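PDB 3CC1: putative alpha-N-acetylgalactosaminidase from Bacillus halodurans C-125, which probably removes terminal alpha-linked N-acetylgalactosamine residues from glycans by hydrolysis, as a glycoside hydrolase with a TIM-barrel catalytic domain. Local coordinates for residues Y49-I54 and V178-V183; I54-P59 and E171-W176; E300-M305 and L329-N334. All coordinates share one frame; numbering follows the deposited sequence.

Contact 1. Residues Y49-I54 and V178-V183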
loop_
_atom_site.group_PDB
_atom_site.type_symbol
_atom_site.label_atom_id
_atom_site.label_comp_id
_atom_site.label_asym_id
_atom_site.label_seq_id
_atom_site.Cartn_x
_atom_site.Cartn_y
_atom_site.Cartn_z
ATOM N N TYR A 49 -4.693 -29.277 -24.441
ATOM C CA TYR A 49 -3.948 -29.976 -23.417
ATOM C C TYR A 49 -4.878 -30.589 -22.369
ATOM O O TYR A 49 -5.849 -29.974 -21.942
ATOM C CB TYR A 49 -2.974 -29.038 -22.725
ATOM C CG TYR A 49 -1.786 -28.688 -23.548
ATOM C CD1 TYR A 49 -0.735 -29.585 -23.682
ATOM C CD2 TYR A 49 -1.733 -27.491 -24.259
ATOM C CE1 TYR A 49 0.355 -29.292 -24.488
ATOM C CE2 TYR A 49 -0.649 -27.180 -25.046
ATOM C CZ TYR A 49 0.394 -28.078 -25.154
ATOM O OH TYR A 49 1.497 -27.781 -25.923
ATOM N N ILE A 50 -4.560 -31.819 -21.992
ATOM C CA ILE A 50 -5.238 -32.555 -20.913
ATOM C C ILE A 50 -4.144 -32.824 -19.879
ATOM O O ILE A 50 -3.176 -33.564 -20.150
ATOM C CB ILE A 50 -5.896 -33.854 -21.447
ATOM C CG1 ILE A 50 -7.061 -33.513 -22.429
ATOM C CG2 ILE A 50 -6.347 -34.793 -20.283
ATOM C CD1 ILE A 50 -8.316 -32.903 -21.747
ATOM N N VAL A 51 -4.267 -32.182 -18.719
ATOM C CA VAL A 51 -3.137 -32.121 -17.765
ATOM C C VAL A 51 -3.512 -32.682 -16.415
ATOM O O VAL A 51 -4.494 -32.251 -15.803
ATOM C CB VAL A 51 -2.595 -30.669 -17.573
ATOM C CG1 VAL A 51 -1.337 -30.640 -16.643
ATOM C CG2 VAL A 51 -2.290 -30.001 -18.942
ATOM N N VAL A 52 -2.694 -33.638 -15.969
ATOM C CA VAL A 52 -2.871 -34.285 -14.690
ATOM C C VAL A 52 -1.978 -33.551 -13.704
ATOM O O VAL A 52 -0.774 -33.426 -13.881
ATOM C CB VAL A 52 -2.540 -35.814 -14.744
ATOM C CG1 VAL A 52 -2.491 -36.411 -13.326
ATOM C CG2 VAL A 52 -3.534 -36.581 -15.624
ATOM N N ASP A 53 -2.589 -32.999 -12.680
ATOM C CA ASP A 53 -1.822 -32.266 -11.687
ATOM C C ASP A 53 -1.057 -33.221 -10.720
ATOM O O ASP A 53 -1.011 -34.459 -10.894
ATOM C CB ASP A 53 -2.698 -31.200 -10.975
ATOM C CG ASP A 53 -1.912 -29.896 -10.678
ATOM O OD1 ASP A 53 -1.048 -29.894 -9.797
ATOM O OD2 ASP A 53 -2.093 -28.903 -11.387
ATOM N N ILE A 54 -0.446 -32.614 -9.714
ATOM C CA ILE A 54 0.498 -33.281 -8.867
ATOM C C ILE A 54 -0.110 -34.461 -8.086
ATOM O O ILE A 54 -1.329 -34.563 -7.906
ATOM C CB ILE A 54 1.170 -32.317 -7.863
ATOM C CG1 ILE A 54 0.141 -31.662 -6.925
ATOM C CG2 ILE A 54 2.029 -31.290 -8.567
ATOM C CD1 ILE A 54 0.734 -31.090 -5.620
ATOM N N VAL A 178 4.426 -37.970 -23.085
ATOM C CA VAL A 178 4.086 -36.697 -22.450
ATOM C C VAL A 178 4.460 -35.535 -23.389
ATOM O O VAL A 178 5.520 -35.566 -24.033
ATOM C CB VAL A 178 4.794 -36.535 -21.077
ATOM C CG1 VAL A 178 4.622 -35.138 -20.523
ATOM C CG2 VAL A 178 4.279 -37.597 -20.053
ATOM N N ASP A 179 3.582 -34.518 -23.465
ATOM C CA ASP A 179 3.792 -33.348 -24.354
ATOM C C ASP A 179 4.064 -32.045 -23.623
ATOM O O ASP A 179 4.536 -31.075 -24.216
ATOM C CB ASP A 179 2.562 -33.157 -25.265
ATOM C CG ASP A 179 2.197 -34.425 -25.973
ATOM O OD1 ASP A 179 3.087 -34.957 -26.678
ATOM O OD2 ASP A 179 1.080 -34.943 -25.754
ATOM N N PHE A 180 3.746 -32.044 -22.335
ATOM C CA PHE A 180 3.797 -30.867 -21.486
ATOM C C PHE A 180 4.145 -31.290 -20.047
ATOM O O PHE A 180 3.528 -32.194 -19.473
ATOM C CB PHE A 180 2.428 -30.180 -21.570
ATOM C CG PHE A 180 2.222 -29.007 -20.650
ATOM C CD1 PHE A 180 1.780 -29.186 -19.344
ATOM C CD2 PHE A 180 2.336 -27.728 -21.118
ATOM C CE1 PHE A 180 1.535 -28.084 -18.501
ATOM C CE2 PHE A 180 2.100 -26.628 -20.274
ATOM C CZ PHE A 180 1.687 -26.820 -18.971
ATOM N N VAL A 181 5.129 -30.616 -19.468
ATOM C CA VAL A 181 5.514 -30.805 -18.053
ATOM C C VAL A 181 5.574 -29.422 -17.348
ATOM O O VAL A 181 6.282 -28.505 -17.805
ATOM C CB VAL A 181 6.852 -31.552 -17.905
ATOM C CG1 VAL A 181 7.239 -31.632 -16.434
ATOM C CG2 VAL A 181 6.780 -32.970 -18.503
ATOM N N LYS A 182 4.780 -29.265 -16.283
ATOM C CA LYS A 182 4.876 -28.102 -15.402
ATOM C C LYS A 182 5.588 -28.526 -14.121
ATOM O O LYS A 182 5.207 -29.509 -13.497
ATOM C CB LYS A 182 3.498 -27.532 -15.058
ATOM C CG LYS A 182 3.549 -26.280 -14.145
ATOM C CD LYS A 182 2.583 -25.203 -14.580
ATOM C CE LYS A 182 2.765 -23.912 -13.700
ATOM N N VAL A 183 6.627 -27.788 -13.739
ATOM C CA VAL A 183 7.352 -28.089 -12.502
ATOM C C VAL A 183 6.843 -27.136 -11.415
ATOM O O VAL A 183 6.891 -25.898 -11.550
ATOM C CB VAL A 183 8.868 -27.979 -12.694
ATOM C CG1 VAL A 183 9.631 -28.503 -11.454
ATOM C CG2 VAL A 183 9.283 -28.686 -14.007
HETATM O O HOH W 1 3.210 -29.987 -26.709
#

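Contact 2. Residues I54-P59 and E171-W176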
loop_
_atom_site.group_PDB
_atom_site.type_symbol
_atom_site.label_atom_id
_atom_site.label_comp_id
_atom_site.label_asym_id
_atom_site.label_seq_id
_atom_site.Cartn_x
_atom_site.Cartn_y
_atom_site.Cartn_z
ATOM N N ILE A 54 -0.446 -32.614 -9.714
ATOM C CA ILE A 54 0.498 -33.281 -8.867
ATOM C C ILE A 54 -0.110 -34.461 -8.086
ATOM O O ILE A 54 -1.329 -34.563 -7.906
ATOM C CB ILE A 54 1.170 -32.317 -7.863
ATOM C CG1 ILE A 54 0.141 -31.662 -6.925
ATOM C CG2 ILE A 54 2.029 -31.290 -8.567
ATOM C CD1 ILE A 54 0.734 -31.090 -5.620
ATOM N N GLN A 55 0.781 -35.331 -7.668
ATOM C CA GLN A 55 0.487 -36.436 -6.748
ATOM C C GLN A 55 -0.252 -37.572 -7.443
ATOM O O GLN A 55 -0.955 -38.358 -6.823
ATOM C CB GLN A 55 -0.209 -35.921 -5.465
ATOM C CG GLN A 55 0.777 -35.091 -4.627
ATOM C CD GLN A 55 0.180 -34.452 -3.381
ATOM O OE1 GLN A 55 0.716 -34.630 -2.295
ATOM N NE2 GLN A 55 -0.860 -33.643 -3.546
ATOM N N TRP A 56 -0.051 -37.636 -8.750
ATOM C CA TRP A 56 -0.511 -38.738 -9.557
ATOM C C TRP A 56 0.176 -40.063 -9.203
ATOM O O TRP A 56 -0.277 -41.106 -9.664
ATOM C CB TRP A 56 -0.343 -38.417 -11.066
ATOM C CG TRP A 56 0.998 -37.834 -11.447
ATOM C CD1 TRP A 56 1.274 -36.523 -11.612
ATOM C CD2 TRP A 56 2.224 -38.539 -11.715
ATOM N NE1 TRP A 56 2.602 -36.347 -11.925
ATOM C CE2 TRP A 56 3.204 -37.571 -12.016
ATOM C CE3 TRP A 56 2.592 -39.886 -11.723
ATOM C CZ2 TRP A 56 4.502 -37.906 -12.319
ATOM C CZ3 TRP A 56 3.874 -40.215 -12.031
ATOM C CH2 TRP A 56 4.827 -39.233 -12.321
ATOM N N TYR A 57 1.179 -39.994 -8.297
ATOM C CA TYR A 57 2.053 -41.108 -7.896
ATOM C C TYR A 57 1.786 -41.547 -6.451
ATOM O O TYR A 57 2.492 -42.385 -5.911
ATOM C CB TYR A 57 3.541 -40.695 -8.066
ATOM C CG TYR A 57 3.779 -39.295 -7.554
ATOM C CD1 TYR A 57 3.846 -39.050 -6.172
ATOM C CD2 TYR A 57 3.851 -38.211 -8.425
ATOM C CE1 TYR A 57 4.006 -37.759 -5.690
ATOM C CE2 TYR A 57 4.021 -36.931 -7.950
ATOM C CZ TYR A 57 4.078 -36.714 -6.577
ATOM O OH TYR A 57 4.264 -35.443 -6.074
ATOM N N GLU A 58 0.745 -40.970 -5.840
ATOM C CA GLU A 58 0.496 -41.105 -4.409
ATOM C C GLU A 58 -0.841 -41.780 -4.113
ATOM O O GLU A 58 -1.845 -41.093 -3.990
ATOM C CB GLU A 58 0.512 -39.721 -3.733
ATOM C CG GLU A 58 0.526 -39.753 -2.198
ATOM C CD GLU A 58 1.271 -38.530 -1.580
ATOM O OE1 GLU A 58 2.072 -37.888 -2.310
ATOM O OE2 GLU A 58 1.077 -38.229 -0.370
ATOM N N PRO A 59 -0.872 -43.124 -4.065
ATOM C CA PRO A 59 -2.134 -43.761 -3.734
ATOM C C PRO A 59 -2.322 -43.599 -2.240
ATOM O O PRO A 59 -1.352 -43.390 -1.485
ATOM C CB PRO A 59 -1.897 -45.238 -4.080
ATOM C CG PRO A 59 -0.434 -45.427 -3.820
ATOM C CD PRO A 59 0.201 -44.112 -4.285
ATOM N N GLU A 171 13.417 -38.709 -19.963
ATOM C CA GLU A 171 13.375 -39.928 -20.786
ATOM C C GLU A 171 12.134 -40.746 -20.499
ATOM O O GLU A 171 11.460 -41.221 -21.413
ATOM C CB GLU A 171 14.612 -40.788 -20.562
ATOM C CG GLU A 171 15.857 -40.240 -21.219
ATOM C CD GLU A 171 17.155 -40.906 -20.698
ATOM O OE1 GLU A 171 17.064 -41.989 -20.032
ATOM O OE2 GLU A 171 18.261 -40.330 -20.951
ATOM N N LEU A 172 11.817 -40.919 -19.223
ATOM C CA LEU A 172 10.608 -41.635 -18.834
ATOM C C LEU A 172 9.340 -40.961 -19.387
ATOM O O LEU A 172 8.447 -41.611 -19.956
ATOM C CB LEU A 172 10.536 -41.770 -17.308
ATOM C CG LEU A 172 9.423 -42.637 -16.736
ATOM C CD1 LEU A 172 9.438 -44.080 -17.340
ATOM C CD2 LEU A 172 9.580 -42.641 -15.204
ATOM N N TYR A 173 9.270 -39.651 -19.233
ATOM C CA TYR A 173 8.112 -38.897 -19.679
ATOM C C TYR A 173 8.005 -38.965 -21.212
ATOM O O TYR A 173 6.902 -39.053 -21.757
ATOM C CB TYR A 173 8.139 -37.446 -19.160
ATOM C CG TYR A 173 8.258 -37.334 -17.654
ATOM C CD1 TYR A 173 7.785 -38.341 -16.836
ATOM C CD2 TYR A 173 8.862 -36.231 -17.060
ATOM C CE1 TYR A 173 7.920 -38.270 -15.454
ATOM C CE2 TYR A 173 9.025 -36.153 -15.662
ATOM C CZ TYR A 173 8.543 -37.163 -14.869
ATOM O OH TYR A 173 8.629 -37.116 -13.499
ATOM N N ALA A 174 9.142 -38.925 -21.904
ATOM C CA ALA A 174 9.147 -39.065 -23.368
ATOM C C ALA A 174 8.621 -40.442 -23.765
ATOM O O ALA A 174 7.843 -40.579 -24.717
ATOM C CB ALA A 174 10.528 -38.819 -23.957
ATOM N N GLN A 175 9.050 -41.444 -23.007
ATOM C CA GLN A 175 8.620 -42.815 -23.185
ATOM C C GLN A 175 7.104 -42.874 -23.089
ATOM O O GLN A 175 6.442 -43.482 -23.930
ATOM C CB GLN A 175 9.244 -43.702 -22.095
ATOM C CG GLN A 175 8.991 -45.184 -22.264
ATOM C CD GLN A 175 9.492 -46.003 -21.084
ATOM O OE1 GLN A 175 8.727 -46.725 -20.443
ATOM N NE2 GLN A 175 10.786 -45.905 -20.804
ATOM N N TRP A 176 6.574 -42.184 -22.083
ATOM C CA TRP A 176 5.129 -42.156 -21.824
ATOM C C TRP A 176 4.329 -41.299 -22.822
ATOM O O TRP A 176 3.112 -41.238 -22.757
ATOM C CB TRP A 176 4.815 -41.656 -20.418
ATOM C CG TRP A 176 5.270 -42.526 -19.333
ATOM C CD1 TRP A 176 5.564 -43.840 -19.415
ATOM C CD2 TRP A 176 5.395 -42.166 -17.953
ATOM N NE1 TRP A 176 5.924 -44.317 -18.180
ATOM C CE2 TRP A 176 5.823 -43.307 -17.265
ATOM C CE3 TRP A 176 5.195 -40.980 -17.244
ATOM C CZ2 TRP A 176 6.074 -43.302 -15.896
ATOM C CZ3 TRP A 176 5.434 -40.971 -15.906
ATOM C CH2 TRP A 176 5.884 -42.129 -15.237
#

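Contact 3. Residues E300-M305 and L329-N334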
loop_
_atom_site.group_PDB
_atom_site.type_symbol
_atom_site.label_atom_id
_atom_site.label_comp_id
_atom_site.label_asym_id
_atom_site.label_seq_id
_atom_site.Cartn_x
_atom_site.Cartn_y
_atom_site.Cartn_z
ATOM N N GLU A 300 -18.125 -11.607 -12.877
ATOM C CA GLU A 300 -16.781 -11.942 -12.428
ATOM C C GLU A 300 -16.068 -12.909 -13.327
ATOM O O GLU A 300 -14.874 -12.796 -13.520
ATOM C CB GLU A 300 -16.824 -12.487 -10.984
ATOM C CG GLU A 300 -17.139 -11.382 -9.988
ATOM C CD GLU A 300 -17.495 -11.924 -8.589
ATOM O OE1 GLU A 300 -17.781 -13.124 -8.463
ATOM O OE2 GLU A 300 -17.519 -11.112 -7.628
ATOM N N GLN A 301 -16.792 -13.908 -13.825
ATOM C CA GLN A 301 -16.242 -14.898 -14.741
ATOM C C GLN A 301 -15.724 -14.204 -16.034
ATOM O O GLN A 301 -14.605 -14.462 -16.493
ATOM C CB GLN A 301 -17.298 -15.966 -15.085
ATOM C CG GLN A 301 -17.739 -16.870 -13.882
ATOM C CD GLN A 301 -18.857 -17.812 -14.237
ATOM O OE1 GLN A 301 -18.833 -18.435 -15.313
ATOM N NE2 GLN A 301 -19.861 -17.931 -13.344
ATOM N N LEU A 302 -16.528 -13.306 -16.595
ATOM C CA LEU A 302 -16.110 -12.535 -17.787
ATOM C C LEU A 302 -14.945 -11.603 -17.483
ATOM O O LEU A 302 -14.057 -11.457 -18.279
ATOM C CB LEU A 302 -17.259 -11.709 -18.346
ATOM C CG LEU A 302 -18.412 -12.519 -18.928
ATOM C CD1 LEU A 302 -19.583 -11.604 -19.209
ATOM C CD2 LEU A 302 -18.028 -13.243 -20.188
ATOM N N THR A 303 -14.957 -11.023 -16.288
ATOM C CA THR A 303 -13.866 -10.174 -15.824
ATOM C C THR A 303 -12.538 -10.934 -15.787
ATOM O O THR A 303 -11.519 -10.452 -16.298
ATOM C CB THR A 303 -14.204 -9.481 -14.466
ATOM O OG1 THR A 303 -15.165 -8.432 -14.719
ATOM C CG2 THR A 303 -12.956 -8.911 -13.801
HETATM N N MSE A 304 -12.580 -12.144 -15.255
HETATM C CA MSE A 304 -11.426 -12.997 -15.231
HETATM C C MSE A 304 -10.974 -13.352 -16.645
HETATM O O MSE A 304 -9.812 -13.239 -16.963
HETATM C CB MSE A 304 -11.707 -14.284 -14.425
HETATM C CG MSE A 304 -10.532 -15.271 -14.502
HETATM SE SE MSE A 304 -11.132 -17.010 -13.941
HETATM C CE MSE A 304 -12.296 -17.347 -15.438
HETATM N N MSE A 305 -11.908 -13.780 -17.487
HETATM C CA MSE A 305 -11.566 -14.152 -18.846
HETATM C C MSE A 305 -10.931 -12.978 -19.592
HETATM O O MSE A 305 -9.978 -13.153 -20.361
HETATM C CB MSE A 305 -12.788 -14.655 -19.619
HETATM C CG MSE A 305 -13.352 -15.980 -19.140
HETATM SE SE MSE A 305 -12.099 -17.457 -19.363
HETATM C CE MSE A 305 -12.014 -17.524 -21.302
ATOM N N LEU A 329 -19.950 -23.260 -21.452
ATOM C CA LEU A 329 -19.419 -23.663 -22.742
ATOM C C LEU A 329 -19.243 -22.434 -23.647
ATOM O O LEU A 329 -18.282 -22.338 -24.431
ATOM C CB LEU A 329 -20.343 -24.724 -23.413
ATOM C CG LEU A 329 -19.869 -25.163 -24.805
ATOM C CD1 LEU A 329 -18.455 -25.742 -24.729
ATOM C CD2 LEU A 329 -20.808 -26.145 -25.460
ATOM N N SER A 330 -20.158 -21.485 -23.526
ATOM C CA SER A 330 -20.101 -20.267 -24.356
ATOM C C SER A 330 -18.893 -19.404 -23.977
ATOM O O SER A 330 -18.323 -18.768 -24.837
ATOM C CB SER A 330 -21.404 -19.463 -24.253
ATOM O OG SER A 330 -21.428 -18.712 -23.034
ATOM N N LEU A 331 -18.452 -19.446 -22.703
ATOM C CA LEU A 331 -17.215 -18.763 -22.304
ATOM C C LEU A 331 -15.970 -19.328 -22.970
ATOM O O LEU A 331 -14.918 -18.660 -23.017
ATOM C CB LEU A 331 -16.982 -18.851 -20.782
ATOM C CG LEU A 331 -17.889 -18.164 -19.784
ATOM C CD1 LEU A 331 -17.250 -18.267 -18.365
ATOM C CD2 LEU A 331 -18.162 -16.752 -20.084
ATOM N N LEU A 332 -16.072 -20.567 -23.456
ATOM C CA LEU A 332 -14.905 -21.308 -23.980
ATOM C C LEU A 332 -14.805 -21.303 -25.487
ATOM O O LEU A 332 -13.786 -21.704 -26.061
ATOM C CB LEU A 332 -14.940 -22.757 -23.494
ATOM C CG LEU A 332 -15.054 -22.951 -21.961
ATOM C CD1 LEU A 332 -14.954 -24.452 -21.582
ATOM C CD2 LEU A 332 -14.029 -22.116 -21.242
ATOM N N THR A 333 -15.867 -20.844 -26.136
ATOM C CA THR A 333 -16.015 -21.005 -27.588
ATOM C C THR A 333 -16.241 -19.664 -28.289
ATOM O O THR A 333 -16.733 -19.610 -29.395
ATOM C CB THR A 333 -17.176 -21.967 -27.892
ATOM O OG1 THR A 333 -18.379 -21.457 -27.283
ATOM C CG2 THR A 333 -16.850 -23.389 -27.335
ATOM N N ASN A 334 -15.876 -18.581 -27.626
ATOM C CA ASN A 334 -15.927 -17.265 -28.246
ATOM C C ASN A 334 -14.612 -16.957 -28.965
ATOM O O ASN A 334 -13.571 -16.689 -28.340
ATOM C CB ASN A 334 -16.233 -16.183 -27.200
ATOM C CG ASN A 334 -16.491 -14.831 -27.835
ATOM O OD1 ASN A 334 -15.656 -14.325 -28.560
ATOM N ND2 ASN A 334 -17.641 -14.247 -27.555
#

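Contact 1. Residues Y49-I54 and V178-V183
Tyr49 OH and the backbone O of Asp179 share one water. It lies 2.9 Å from Tyr49 OH and gives a hydrogen to Asp179 O at 3.0 Å. The bridge sits at the N-terminal end of two strands of the parallel sheet of a TIM-barrel domain. Strands 49-52 and 180-184 both flank strand 109-115, so they are not direct neighbours and meet through their side chains. Phe180 makes most of the contact. A chi1 of 174° sets CG opposite the backbone N, and the ring reaches toward strand 49-52. The Phe180 and Tyr49 side chains cross at about a right angle. Phe180 CB lies 3.7 Å from Tyr49 CE1, and Phe180 CD2 lies over one Tyr49 face, toward the rim. The two ring planes are inclined at 48°, with centroids 5.3 Å apart. Val214 of strand 214-216 touches both side chains. Asp179 turns its carboxylate to other partners: OD1 forms a salt bridge with Arg211, and OD2 accepts from Phe110 N and is hydrogen-bonded to His104 NE2. Beyond the far end of strand 49-52, Asp53 OD1 takes the N-H of Ile54 at 2.8 Å, and Asp53 OD2 bonds Asn17. Between these ends, Val51 CG2 approaches Phe180 CD1 obliquely at 4.2 Å.

Contact 2. Residues I54-P59 and E171-W176
Trp56 and Trp176 point at each other from opposite directions and meet through their six-membered rings. The contact belongs to the outer layer of the TIM barrel. It joins the loop after strand 49-52 to the C-terminal end of helix 162-175, which precedes strand 180-184. Trp56 sits at the second position of a type I beta turn, Gln55 to Glu58, closed by Glu58 N to Gln55 O. Its CG lies between the backbone N and the carbonyl carbon (chi1 46°), which sends the indole out of the turn toward the helix. Tyr57 holds one side of that indole, with CD2 3.6 Å above the plane and over its centre. The indole N-H is used as well: Trp56 NE1 bonds His113 O on strand 109-115. These two holds probably fix the rotation of the ring. Trp176 follows the last helical residue, and its N still bonds Leu172 O. Its CG is anti to the carbonyl carbon (chi1 -66°), and its indole lies with one face against Leu172 CG, 3.5 Å above the plane and toward the rim. The two tryptophan planes are nearly perpendicular, at 86°, with centroids 6.0 Å apart, and the pair is oblique. Phe96 packs against both indoles and completes an aromatic cluster. Tyr173 comes in beside Trp176, its OH near the plane of the Trp56 ring at 4.4 Å from Trp56 CZ2. The nearest approach is Trp56 CH2 to Trp176 CZ3, 4.0 Å, with CH2 at the edge of the Trp176 ring.

Contact 3. Residues E300-M305 and L329-N334
Leu331 meets three residues of helix 298-310 and has the most surface buried here, followed by Met305 and Gln301. This is helix-to-helix packing in the TIM-barrel domain. Helices 298-310 and 326-332 flank, in sequence, strand 315-317, the last strand of its parallel sheet. Leu331 lies near the end of helix 326-332. Its CG is anti to the carbonyl carbon (chi1 -67°), and the side chain reaches toward the other helix. The two methyl groups divide the work. The Leu331 and Gln301 side chains cross at about a right angle; Leu331 CD1 lies 4.0 Å from Gln301 CB and 3.4 Å from Gln301 OE1. Leu331 CD2 meets Leu302 CD2 at 3.5 Å, methyl against methyl. The Gln301 amide lies beside this apolar branch, but its polar atoms have partners elsewhere. NE2 gives a hydrogen bond to Phe296 O, and OE1 takes one from Trp327 NE1. These bonds hold the extended Gln301 chain at both ends of its amide. Met305 is a selenomethionine, bent at both chi2 (-64°) and chi3 (-66°). The bends carry its methyl group toward the backbone of Leu331. On the same helix turn as Leu331, Leu329 O accepts from Leu332 N and from Thr333 OG1, which reach it from opposite faces of its carbonyl plane. Met305 CE ends 3.6 Å from Leu331 O.

From the N terminus, strand 49-52 comes first and runs into the loop containing Ile54, the residue shared by contacts 1 and 2. Contact 2 closes when the chain reaches helix 162-175. Contact 1 closes just after it, at strand 180-184, so contact 2 is nested within contact 1. The two touch directly: Val178 N probably bonds Tyr173 O, at 3.0 Å. Contact 1 ties two strands of the barrel, and contact 2 ties the loop to the end of helix 162-175. Contact 3 opens later, between helices 298-310 and 326-332, and closes a segment that includes strand 315-317. It lies in series, its centre about 32 Å from that of contact 2, on the opposite side of the chain's centre.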